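Local coordinates for protein methane monooxygenase hydroxylase, MmoD (Methylosinus sporium, PDB 6D7K) that is the MmoD component that associates with methane monooxygenase hydroxylase, the enzyme that oxidises methane to methanol, and probably regulates it rather than acting as an oxygenase itself, at residues A23-F28 with H68-D73. Sequence-based numbering, arbitrary orientation.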
# COMPACT_ATOMS: atom_id res chain seq x y z
N ALA H 23 -9.95 29.37 -8.65
CA ALA H 23 -9.11 29.54 -7.46
C ALA H 23 -8.46 28.23 -7.02
O ALA H 23 -7.34 28.24 -6.51
CB ALA H 23 -9.92 30.13 -6.31
N ARG H 24 -9.14 27.10 -7.23
CA ARG H 24 -8.71 25.82 -6.70
C ARG H 24 -8.46 24.75 -7.75
O ARG H 24 -7.62 23.89 -7.51
CB ARG H 24 -9.75 25.29 -5.70
CG ARG H 24 -9.30 25.42 -4.23
CD ARG H 24 -10.43 25.11 -3.23
NE ARG H 24 -10.94 23.75 -3.34
CZ ARG H 24 -10.60 22.75 -2.52
NH1 ARG H 24 -9.74 22.95 -1.54
NH2 ARG H 24 -11.12 21.54 -2.71
N TYR H 25 -9.14 24.77 -8.90
CA TYR H 25 -9.02 23.68 -9.87
C TYR H 25 -8.37 24.16 -11.17
O TYR H 25 -8.55 25.30 -11.58
CB TYR H 25 -10.38 23.07 -10.15
CG TYR H 25 -10.92 22.28 -8.97
CD1 TYR H 25 -10.42 21.02 -8.65
CD2 TYR H 25 -11.93 22.81 -8.16
CE1 TYR H 25 -10.92 20.29 -7.57
CE2 TYR H 25 -12.43 22.08 -7.08
CZ TYR H 25 -11.92 20.83 -6.79
OH TYR H 25 -12.41 20.13 -5.71
N GLU H 26 -7.59 23.28 -11.78
CA GLU H 26 -7.10 23.46 -13.14
C GLU H 26 -7.34 22.17 -13.92
O GLU H 26 -7.30 21.08 -13.35
CB GLU H 26 -5.62 23.82 -13.18
CG GLU H 26 -5.31 25.15 -12.55
CD GLU H 26 -3.94 25.68 -12.94
OE1 GLU H 26 -2.93 25.05 -12.57
OE2 GLU H 26 -3.88 26.74 -13.62
N ALA H 27 -7.57 22.29 -15.23
CA ALA H 27 -7.67 21.10 -16.08
C ALA H 27 -6.98 21.34 -17.41
O ALA H 27 -7.15 22.40 -18.03
CB ALA H 27 -9.13 20.71 -16.31
N PHE H 28 -6.19 20.37 -17.85
CA PHE H 28 -5.49 20.46 -19.11
C PHE H 28 -5.98 19.35 -20.03
O PHE H 28 -6.53 18.34 -19.58
CB PHE H 28 -3.97 20.35 -18.92
CG PHE H 28 -3.38 21.49 -18.11
CD1 PHE H 28 -3.40 21.47 -16.71
CD2 PHE H 28 -2.81 22.59 -18.74
CE1 PHE H 28 -2.86 22.52 -15.98
CE2 PHE H 28 -2.29 23.65 -18.01
CZ PHE H 28 -2.30 23.61 -16.63
N HIS H 68 -18.74 17.40 -9.76
CA HIS H 68 -18.77 16.41 -8.69
C HIS H 68 -17.82 16.83 -7.57
O HIS H 68 -18.21 16.87 -6.40
CB HIS H 68 -18.42 15.02 -9.25
CG HIS H 68 -17.93 14.05 -8.23
ND1 HIS H 68 -18.71 13.61 -7.18
CD2 HIS H 68 -16.73 13.44 -8.08
CE1 HIS H 68 -18.01 12.78 -6.43
NE2 HIS H 68 -16.80 12.66 -6.96
N PHE H 69 -16.58 17.16 -7.93
CA PHE H 69 -15.63 17.68 -6.95
C PHE H 69 -16.20 18.88 -6.19
O PHE H 69 -16.16 18.92 -4.96
CB PHE H 69 -14.32 18.05 -7.65
CG PHE H 69 -13.54 16.86 -8.09
CD1 PHE H 69 -13.97 15.59 -7.78
CD2 PHE H 69 -12.37 17.00 -8.80
CE1 PHE H 69 -13.24 14.48 -8.18
CE2 PHE H 69 -11.64 15.89 -9.20
CZ PHE H 69 -12.07 14.64 -8.90
N LYS H 70 -16.74 19.87 -6.91
CA LYS H 70 -17.22 21.07 -6.24
C LYS H 70 -18.38 20.76 -5.29
O LYS H 70 -18.45 21.32 -4.19
CB LYS H 70 -17.62 22.13 -7.26
CG LYS H 70 -16.43 22.69 -8.03
CD LYS H 70 -16.86 23.67 -9.10
CE LYS H 70 -15.67 24.15 -9.92
NZ LYS H 70 -14.95 25.25 -9.26
N ARG H 71 -19.28 19.86 -5.70
CA ARG H 71 -20.33 19.39 -4.79
C ARG H 71 -19.73 18.78 -3.53
O ARG H 71 -20.26 18.98 -2.43
CB ARG H 71 -21.21 18.37 -5.50
CG ARG H 71 -22.64 18.82 -5.71
CD ARG H 71 -23.42 17.78 -6.47
NE ARG H 71 -23.63 18.14 -7.87
CZ ARG H 71 -24.69 18.81 -8.31
NH1 ARG H 71 -25.62 19.19 -7.44
NH2 ARG H 71 -24.82 19.11 -9.60
N GLN H 72 -18.65 18.01 -3.67
CA GLN H 72 -17.98 17.46 -2.50
C GLN H 72 -17.48 18.58 -1.60
O GLN H 72 -17.71 18.56 -0.39
CB GLN H 72 -16.82 16.54 -2.92
CG GLN H 72 -17.28 15.20 -3.51
CD GLN H 72 -16.20 14.12 -3.52
OE1 GLN H 72 -15.09 14.31 -4.03
NE2 GLN H 72 -16.54 12.95 -2.96
N ASP H 73 -16.81 19.57 -2.18
CA ASP H 73 -16.35 20.70 -1.40
C ASP H 73 -17.52 21.44 -0.74
O ASP H 73 -17.51 21.67 0.47
CB ASP H 73 -15.54 21.64 -2.29
CG ASP H 73 -14.41 20.93 -3.01
OD1 ASP H 73 -14.00 19.84 -2.54
OD2 ASP H 73 -13.93 21.45 -4.04
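The C-terminal part of helix 55-74 is fastened here to the start of strand 25-31 in an antiparallel four-stranded sheet with one helix packed against it; the local strand and helix axes run nearly antiparallel, at 168°. Tyr25, its CG anti to the carbonyl carbon (chi1 -70°), extends from the strand to the helix, and its OH donates a hydrogen bond of 2.6 Å to Asp73 OD2. The carboxylate uses the syn lone pair of OD2 and lies almost coplanar with the phenol, the planes 5° apart. Arg24, its chain bent at chi3, meets the same oxygen tip to tip: Arg24 NH2 forms a salt bridge with Asp73 OD2 at 3.1 Å, a weak hydrogen bond in its geometry, with guanidinium and carboxylate nearly perpendicular. Phe69 crosses the phenol obliquely, its CB 3.8 Å from Tyr25 CZ. The Lys70 chain slides past the ring to bring NZ to a salt bridge with Asp22. An alanine in place of Tyr25 would remove this ring and hydroxyl and would probably loosen the helix end from the sheet. Arg42 NE also hydrogen-bonds to Tyr25 OH, so the phenol links cation to carboxylate, and the nearby positive charges would be expected to keep Asp73 ionised.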